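Local coordinates for AclR protein (PDB 2GEY) that is a putative hydroxylase of the SnoaL-like family, probably acting in the biosynthesis of aromatic polyketide antibiotics in Streptomyces galilaeus, at residues V14-I26 against M51-V65. Numbering follows the deposited sequence. Where two conformers were deposited one is given.
Sequences VAAWNRWDLSGII and MEGGLKAFPDLQLEV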
ATOM      1  N   VAL A  14      16.704   8.239  -3.011  1.00 24.80           N
ATOM      2  CA  VAL A  14      15.679   9.207  -2.573  1.00 24.70           C
ATOM      3  C   VAL A  14      16.179  10.649  -2.774  1.00 24.13           C
ATOM      4  O   VAL A  14      15.462  11.506  -3.312  1.00 23.96           O
ATOM      5  CB  VAL A  14      15.268   8.970  -1.092  1.00 25.10           C
ATOM      6  CG1 VAL A  14      14.345  10.069  -0.594  1.00 25.87           C
ATOM      7  CG2 VAL A  14      14.586   7.610  -0.920  1.00 25.84           C
ATOM      8  N   ALA A  15      17.416  10.913  -2.370  1.00 24.07           N
ATOM      9  CA  ALA A  15      17.984  12.255  -2.520  1.00 23.98           C
ATOM     10  C   ALA A  15      18.015  12.671  -3.990  1.00 23.34           C
ATOM     11  O   ALA A  15      17.739  13.824  -4.299  1.00 23.15           O
ATOM     12  CB  ALA A  15      19.367  12.334  -1.922  1.00 24.52           C
ATOM     13  N   ALA A  16      18.331  11.727  -4.882  1.00 23.38           N
ATOM     14  CA  ALA A  16      18.334  11.969  -6.321  1.00 23.30           C
ATOM     15  C   ALA A  16      16.948  12.388  -6.816  1.00 23.26           C
ATOM     16  O   ALA A  16      16.824  13.363  -7.561  1.00 23.10           O
ATOM     17  CB  ALA A  16      18.820  10.739  -7.076  1.00 24.17           C
ATOM     18  N   TRP A  17      15.916  11.650  -6.403  1.00 22.72           N
ATOM     19  CA  TRP A  17      14.534  12.043  -6.684  1.00 23.09           C
ATOM     20  C   TRP A  17      14.289  13.472  -6.221  1.00 22.63           C
ATOM     21  O   TRP A  17      13.686  14.266  -6.932  1.00 23.15           O
ATOM     22  CB  TRP A  17      13.532  11.123  -5.976  1.00 23.68           C
ATOM     23  CG  TRP A  17      13.061   9.978  -6.831  1.00 24.22           C
ATOM     24  CD1 TRP A  17      13.242   8.653  -6.599  1.00 26.00           C
ATOM     25  CD2 TRP A  17      12.329  10.076  -8.055  1.00 25.13           C
ATOM     26  NE1 TRP A  17      12.669   7.914  -7.609  1.00 26.16           N
ATOM     27  CE2 TRP A  17      12.108   8.766  -8.518  1.00 25.94           C
ATOM     28  CE3 TRP A  17      11.845  11.148  -8.806  1.00 24.99           C
ATOM     29  CZ2 TRP A  17      11.408   8.496  -9.700  1.00 26.42           C
ATOM     30  CZ3 TRP A  17      11.151  10.879  -9.983  1.00 26.24           C
ATOM     31  CH2 TRP A  17      10.942   9.559 -10.412  1.00 25.73           C
ATOM     32  N   ASN A  18      14.754  13.783  -5.022  1.00 22.38           N
ATOM     33  CA  ASN A  18      14.413  15.058  -4.388  1.00 22.89           C
ATOM     34  C   ASN A  18      15.149  16.267  -4.948  1.00 22.68           C
ATOM     35  O   ASN A  18      14.758  17.409  -4.661  1.00 22.86           O
ATOM     36  CB  ASN A  18      14.597  14.966  -2.873  1.00 23.32           C
ATOM     37  CG  ASN A  18      13.436  14.241  -2.194  1.00 24.01           C
ATOM     38  OD1 ASN A  18      12.332  14.156  -2.754  1.00 26.00           O
ATOM     39  ND2 ASN A  18      13.670  13.735  -0.991  1.00 24.33           N
ATOM     40  N   ARG A  19      16.202  16.024  -5.719  1.00 22.70           N
ATOM     41  CA  ARG A  19      16.819  17.076  -6.539  1.00 23.44           C
ATOM     42  C   ARG A  19      16.483  16.911  -8.028  1.00 23.32           C
ATOM     43  O   ARG A  19      17.049  17.599  -8.890  1.00 22.30           O
ATOM     44  CB  ARG A  19      18.332  17.156  -6.297  1.00 23.82           C
ATOM     45  CG  ARG A  19      19.096  15.951  -6.680  1.00 24.54           C
ATOM     46  CD  ARG A  19      20.622  16.190  -6.656  1.00 25.25           C
ATOM     47  NE  ARG A  19      21.249  15.015  -7.233  1.00 26.57           N
ATOM     48  CZ  ARG A  19      21.565  13.915  -6.562  1.00 26.12           C
ATOM     49  NH1 ARG A  19      21.400  13.845  -5.254  1.00 27.00           N
ATOM     50  NH2 ARG A  19      22.077  12.882  -7.215  1.00 27.92           N
ATOM     51  N   TRP A  20      15.526  16.031  -8.314  1.00 23.81           N
ATOM     52  CA  TRP A  20      14.984  15.844  -9.660  1.00 24.01           C
ATOM     53  C   TRP A  20      16.037  15.411 -10.686  1.00 24.51           C
ATOM     54  O   TRP A  20      16.067  15.918 -11.818  1.00 24.33           O
ATOM     55  CB  TRP A  20      14.238  17.115 -10.092  1.00 24.48           C
ATOM     56  CG  TRP A  20      13.352  17.590  -8.992  1.00 24.12           C
ATOM     57  CD1 TRP A  20      12.280  16.933  -8.466  1.00 24.36           C
ATOM     58  CD2 TRP A  20      13.494  18.794  -8.235  1.00 24.35           C
ATOM     59  NE1 TRP A  20      11.738  17.658  -7.443  1.00 24.83           N
ATOM     60  CE2 TRP A  20      12.465  18.805  -7.274  1.00 24.71           C
ATOM     61  CE3 TRP A  20      14.397  19.860  -8.267  1.00 24.93           C
ATOM     62  CZ2 TRP A  20      12.304  19.846  -6.362  1.00 25.02           C
ATOM     63  CZ3 TRP A  20      14.239  20.893  -7.356  1.00 25.30           C
ATOM     64  CH2 TRP A  20      13.195  20.884  -6.425  1.00 25.13           C
ATOM     65  N   ASP A  21      16.866  14.450 -10.274  1.00 24.61           N
ATOM     66  CA  ASP A  21      17.994  13.942 -11.052  1.00 24.84           C
ATOM     67  C   ASP A  21      17.807  12.450 -11.327  1.00 24.84           C
ATOM     68  O   ASP A  21      18.235  11.614 -10.535  1.00 24.78           O
ATOM     69  CB  ASP A  21      19.292  14.159 -10.267  1.00 25.34           C
ATOM     70  CG  ASP A  21      20.511  13.529 -10.942  1.00 26.20           C
ATOM     71  OD1 ASP A  21      20.462  13.234 -12.153  1.00 29.18           O
ATOM     72  OD2 ASP A  21      21.524  13.335 -10.246  1.00 30.91           O
ATOM     73  N   LEU A  22      17.173  12.104 -12.440  1.00 24.93           N
ATOM     74  CA  LEU A  22      16.874  10.696 -12.695  1.00 25.32           C
ATOM     75  C   LEU A  22      18.144   9.867 -12.896  1.00 25.35           C
ATOM     76  O   LEU A  22      18.166   8.691 -12.555  1.00 24.93           O
ATOM     77  CB  LEU A  22      15.921  10.528 -13.877  1.00 25.56           C
ATOM     78  CG  LEU A  22      14.536  11.166 -13.736  1.00 26.76           C
ATOM     79  CD1 LEU A  22      13.694  10.855 -14.965  1.00 28.93           C
ATOM     80  CD2 LEU A  22      13.854  10.695 -12.479  1.00 28.72           C
ATOM     81  N   SER A  23      19.197  10.481 -13.437  1.00 25.33           N
ATOM     82  CA  SER A  23      20.466   9.781 -13.656  0.50 25.60           C
ATOM     83  C   SER A  23      21.052   9.269 -12.339  1.00 25.92           C
ATOM     84  O   SER A  23      21.687   8.214 -12.303  1.00 25.89           O
ATOM     85  CB  SER A  23      21.488  10.691 -14.362  0.50 25.59           C
ATOM     86  OG  SER A  23      22.099  11.584 -13.445  0.50 24.24           O
ATOM     87  N   GLY A  24      20.830  10.019 -11.257  1.00 26.01           N
ATOM     88  CA  GLY A  24      21.304   9.664  -9.915  1.00 26.42           C
ATOM     89  C   GLY A  24      20.574   8.500  -9.276  1.00 26.59           C
ATOM     90  O   GLY A  24      21.028   7.947  -8.275  1.00 26.74           O
ATOM     91  N   ILE A  25      19.429   8.129  -9.847  1.00 26.80           N
ATOM     92  CA  ILE A  25      18.713   6.937  -9.430  1.00 26.64           C
ATOM     93  C   ILE A  25      19.198   5.750 -10.267  1.00 26.51           C
ATOM     94  O   ILE A  25      19.632   4.729  -9.730  1.00 26.25           O
ATOM     95  CB  ILE A  25      17.190   7.114  -9.636  1.00 26.68           C
ATOM     96  CG1 ILE A  25      16.680   8.330  -8.856  1.00 27.64           C
ATOM     97  CG2 ILE A  25      16.431   5.854  -9.248  1.00 27.42           C
ATOM     98  CD1 ILE A  25      15.406   8.863  -9.383  1.00 27.95           C
ATOM     99  N   ILE A  26      19.147   5.895 -11.586  1.00 26.23           N
ATOM    100  CA  ILE A  26      19.406   4.782 -12.495  0.50 26.39           C
ATOM    101  C   ILE A  26      20.870   4.307 -12.427  1.00 26.53           C
ATOM    102  O   ILE A  26      21.182   3.161 -12.763  1.00 26.06           O
ATOM    103  CB  ILE A  26      18.951   5.154 -13.938  0.50 26.36           C
ATOM    104  CG1 ILE A  26      17.420   5.291 -13.965  0.50 26.50           C
ATOM    105  CG2 ILE A  26      19.406   4.119 -14.952  0.50 26.20           C
ATOM    106  CD1 ILE A  26      16.879   6.146 -15.088  0.50 26.70           C
ATOM    107  N   MET A  51       9.035   7.393 -14.995  1.00 27.97           N
ATOM    108  CA  MET A  51       9.789   8.298 -14.134  1.00 28.01           C
ATOM    109  C   MET A  51       9.877   9.680 -14.780  1.00 27.54           C
ATOM    110  O   MET A  51       9.621  10.689 -14.124  1.00 26.96           O
ATOM    111  CB  MET A  51      11.187   7.732 -13.859  1.00 27.63           C
ATOM    112  CG  MET A  51      11.156   6.459 -13.020  1.00 28.12           C
ATOM    113  SD  MET A  51      12.711   5.541 -13.033  1.00 29.03           S
ATOM    114  CE  MET A  51      13.744   6.619 -12.049  1.00 30.92           C
ATOM    115  N   GLU A  52      10.223   9.714 -16.067  1.00 27.99           N
ATOM    116  CA  GLU A  52      10.313  10.970 -16.822  1.00 28.49           C
ATOM    117  C   GLU A  52       8.965  11.689 -16.884  1.00 28.37           C
ATOM    118  O   GLU A  52       8.886  12.903 -16.680  1.00 27.72           O
ATOM    119  CB  GLU A  52      10.823  10.711 -18.250  1.00 28.77           C
ATOM    120  CG  GLU A  52      12.294  10.294 -18.306  1.00 30.25           C
ATOM    121  CD  GLU A  52      12.762   9.907 -19.699  1.00 31.53           C
ATOM    122  OE1 GLU A  52      11.955   9.373 -20.494  1.00 37.23           O
ATOM    123  OE2 GLU A  52      13.953  10.141 -20.006  1.00 36.91           O
ATOM    124  N   GLY A  53       7.910  10.937 -17.188  1.00 28.37           N
ATOM    125  CA  GLY A  53       6.563  11.505 -17.296  1.00 28.41           C
ATOM    126  C   GLY A  53       6.059  12.012 -15.959  1.00 28.37           C
ATOM    127  O   GLY A  53       5.405  13.055 -15.887  1.00 28.24           O
ATOM    128  N   GLY A  54       6.368  11.273 -14.898  1.00 28.30           N
ATOM    129  CA  GLY A  54       5.995  11.668 -13.547  1.00 28.46           C
ATOM    130  C   GLY A  54       6.669  12.960 -13.128  1.00 28.42           C
ATOM    131  O   GLY A  54       6.031  13.855 -12.573  1.00 28.40           O
ATOM    132  N   LEU A  55       7.960  13.065 -13.416  1.00 28.60           N
ATOM    133  CA  LEU A  55       8.716  14.271 -13.100  1.00 28.73           C
ATOM    134  C   LEU A  55       8.214  15.487 -13.880  1.00 28.76           C
ATOM    135  O   LEU A  55       8.172  16.597 -13.352  1.00 29.37           O
ATOM    136  CB  LEU A  55      10.204  14.034 -13.372  1.00 29.15           C
ATOM    137  CG  LEU A  55      11.235  14.960 -12.728  1.00 29.51           C
ATOM    138  CD1 LEU A  55      10.927  15.241 -11.273  1.00 30.12           C
ATOM    139  CD2 LEU A  55      12.621  14.326 -12.872  1.00 29.55           C
ATOM    140  N   LYS A  56       7.820  15.286 -15.133  1.00 28.39           N
ATOM    141  CA  LYS A  56       7.263  16.379 -15.934  1.00 28.22           C
ATOM    142  C   LYS A  56       5.934  16.897 -15.367  1.00 27.66           C
ATOM    143  O   LYS A  56       5.696  18.103 -15.320  1.00 26.69           O
ATOM    144  CB  LYS A  56       7.057  15.926 -17.380  1.00 28.76           C
ATOM    145  CG  LYS A  56       6.709  17.056 -18.312  1.00 29.46           C
ATOM    146  CD  LYS A  56       6.304  16.570 -19.704  1.00 30.36           C
ATOM    147  CE  LYS A  56       5.533  17.650 -20.457  1.00 31.85           C
ATOM    148  NZ  LYS A  56       4.206  17.971 -19.810  1.00 33.20           N
ATOM    149  N   ALA A  57       5.077  15.977 -14.936  1.00 26.83           N
ATOM    150  CA  ALA A  57       3.757  16.326 -14.413  1.00 26.59           C
ATOM    151  C   ALA A  57       3.858  16.983 -13.034  1.00 26.14           C
ATOM    152  O   ALA A  57       3.087  17.903 -12.719  1.00 25.98           O
ATOM    153  CB  ALA A  57       2.886  15.092 -14.338  1.00 26.59           C
ATOM    154  N   PHE A  58       4.819  16.503 -12.241  1.00 25.52           N
ATOM    155  CA  PHE A  58       5.024  16.920 -10.853  1.00 25.17           C
ATOM    156  C   PHE A  58       6.477  17.372 -10.624  1.00 24.72           C
ATOM    157  O   PHE A  58       7.229  16.732  -9.881  1.00 24.38           O
ATOM    158  CB  PHE A  58       4.651  15.759  -9.938  1.00 25.09           C
ATOM    159  CG  PHE A  58       3.277  15.217 -10.204  1.00 25.13           C
ATOM    160  CD1 PHE A  58       2.157  15.968  -9.884  1.00 24.78           C
ATOM    161  CD2 PHE A  58       3.101  13.981 -10.821  1.00 25.74           C
ATOM    162  CE1 PHE A  58       0.882  15.493 -10.145  1.00 24.72           C
ATOM    163  CE2 PHE A  58       1.821  13.495 -11.080  1.00 25.62           C
ATOM    164  CZ  PHE A  58       0.715  14.258 -10.746  1.00 24.69           C
ATOM    165  N   PRO A  59       6.866  18.497 -11.248  1.00 24.75           N
ATOM    166  CA  PRO A  59       8.275  18.927 -11.306  1.00 24.76           C
ATOM    167  C   PRO A  59       8.911  19.307  -9.970  1.00 24.73           C
ATOM    168  O   PRO A  59      10.142  19.403  -9.885  1.00 24.83           O
ATOM    169  CB  PRO A  59       8.229  20.140 -12.232  1.00 24.92           C
ATOM    170  CG  PRO A  59       6.853  20.650 -12.141  1.00 25.20           C
ATOM    171  CD  PRO A  59       5.987  19.438 -11.969  1.00 24.84           C
ATOM    172  N   ASP A  60       8.084  19.530  -8.953  1.00 24.14           N
ATOM    173  CA  ASP A  60       8.555  19.915  -7.629  1.00 24.33           C
ATOM    174  C   ASP A  60       8.359  18.798  -6.610  1.00 23.91           C
ATOM    175  O   ASP A  60       8.365  19.040  -5.400  1.00 23.63           O
ATOM    176  CB  ASP A  60       7.827  21.181  -7.169  1.00 24.49           C
ATOM    177  CG  ASP A  60       6.318  21.010  -7.086  1.00 25.78           C
ATOM    178  OD1 ASP A  60       5.782  19.916  -7.380  1.00 25.53           O
ATOM    179  OD2 ASP A  60       5.655  21.996  -6.728  1.00 29.42           O
ATOM    180  N   LEU A  61       8.188  17.570  -7.084  1.00 23.64           N
ATOM    181  CA  LEU A  61       7.825  16.489  -6.178  1.00 23.76           C
ATOM    182  C   LEU A  61       8.895  16.283  -5.108  1.00 23.71           C
ATOM    183  O   LEU A  61      10.087  16.543  -5.334  1.00 23.41           O
ATOM    184  CB  LEU A  61       7.537  15.189  -6.931  1.00 23.63           C
ATOM    185  CG  LEU A  61       8.695  14.529  -7.682  1.00 24.49           C
ATOM    186  CD1 LEU A  61       9.546  13.657  -6.755  1.00 25.07           C
ATOM    187  CD2 LEU A  61       8.149  13.700  -8.848  1.00 24.14           C
ATOM    188  N   GLN A  62       8.452  15.854  -3.934  1.00 23.60           N
ATOM    189  CA  GLN A  62       9.347  15.542  -2.824  1.00 24.00           C
ATOM    190  C   GLN A  62       8.934  14.223  -2.202  1.00 24.58           C
ATOM    191  O   GLN A  62       7.740  13.970  -2.017  1.00 24.86           O
ATOM    192  CB  GLN A  62       9.302  16.659  -1.768  1.00 24.01           C
ATOM    193  CG  GLN A  62       9.957  17.946  -2.213  1.00 23.99           C
ATOM    194  CD  GLN A  62      11.466  17.827  -2.260  1.00 24.93           C
ATOM    195  OE1 GLN A  62      12.125  17.783  -1.215  1.00 24.12           O
ATOM    196  NE2 GLN A  62      12.024  17.762  -3.473  1.00 22.30           N
ATOM    197  N   LEU A  63       9.924  13.384  -1.917  1.00 24.74           N
ATOM    198  CA  LEU A  63       9.722  12.106  -1.246  1.00 25.36           C
ATOM    199  C   LEU A  63      10.059  12.256   0.216  1.00 25.89           C
ATOM    200  O   LEU A  63      11.163  12.694   0.552  1.00 25.37           O
ATOM    201  CB  LEU A  63      10.635  11.031  -1.828  1.00 25.22           C
ATOM    202  CG  LEU A  63      10.217  10.380  -3.141  1.00 25.76           C
ATOM    203  CD1 LEU A  63      10.045  11.399  -4.231  1.00 27.60           C
ATOM    204  CD2 LEU A  63      11.250   9.341  -3.528  1.00 26.66           C
ATOM    205  N   GLU A  64       9.123  11.883   1.080  1.00 26.29           N
ATOM    206  CA  GLU A  64       9.396  11.802   2.505  1.00 27.00           C
ATOM    207  C   GLU A  64       9.453  10.337   2.902  1.00 26.82           C
ATOM    208  O   GLU A  64       8.481   9.600   2.714  1.00 25.67           O
ATOM    209  CB  GLU A  64       8.322  12.499   3.329  1.00 27.59           C
ATOM    210  CG  GLU A  64       8.639  12.457   4.821  1.00 28.14           C
ATOM    211  CD  GLU A  64       7.533  12.984   5.706  1.00 30.76           C
ATOM    212  OE1 GLU A  64       6.472  13.388   5.188  1.00 35.88           O
ATOM    213  OE2 GLU A  64       7.726  12.970   6.947  1.00 36.64           O
ATOM    214  N   VAL A  65      10.593   9.915   3.444  1.00 26.53           N
ATOM    215  CA  VAL A  65      10.737   8.537   3.910  1.00 26.26           C
ATOM    216  C   VAL A  65      10.104   8.425   5.299  1.00 26.03           C
ATOM    217  O   VAL A  65      10.591   8.995   6.284  1.00 25.59           O
ATOM    218  CB  VAL A  65      12.216   8.080   3.908  1.00 26.05           C
ATOM    219  CG1 VAL A  65      12.344   6.657   4.438  1.00 26.84           C
ATOM    220  CG2 VAL A  65      12.793   8.208   2.496  1.00 26.89           C
TER
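Asn18 and Leu63 illustrate how one side-chain amide can bind the edge of a β-strand as a second strand would. Asn18 OD1 accepts from Leu63 N at 2.7 Å in an almost straight bond (174°), and Asn18 ND2 returns a bond to Leu63 O at 3.1 Å, its acceptor lying near the amide plane. With CG beside its own backbone N (chi1 -78°), the flat amide swings from the last turn of helix 3-18 onto both polar groups of Leu63, and this pairing fixes its rotation. Gln62 adds a third bond: its chain bends at chi2 and brings Gln62 NE2 to Asn18 O (3.0 Å), in the plane of both groups.

Trp20, whose positive phi suits the C' position of the Schellman motif ending helix 3-18, stands its indole between the backbone carbonyls of Asn18, over the ring centre on one face, and Pro59, towards the rim on the other. Its NE1 donates to Leu61 O at 2.9 Å, an oxygen that Gln62 NE2 also grips, while Leu55 CD1 meets Trp20 CD1, the side chains at about a right angle. Deeper in, Trp17 reaches from strand 62-71 to helix 44-57: Leu63 CD2 lies 3.7 Å from Trp17 CD1, and the bent end of Met51 brings its CE to 3.8 Å from Trp17 CZ2. Ile25 CD1, over one ring face of Trp17 towards the rim, also touches Met51 CE. Leu22 CG lies 3.8 Å from Leu55 CD2. Glycerol and tetraethylene glycol, probably from the crystallisation liquor, lie beside Trp17 and may mark a pocket. The end of helix 3-18 is thus pinned to the outer edge of strand 62-71, consistent with the α+β barrel of the NTF2-like, SnoaL-type fold.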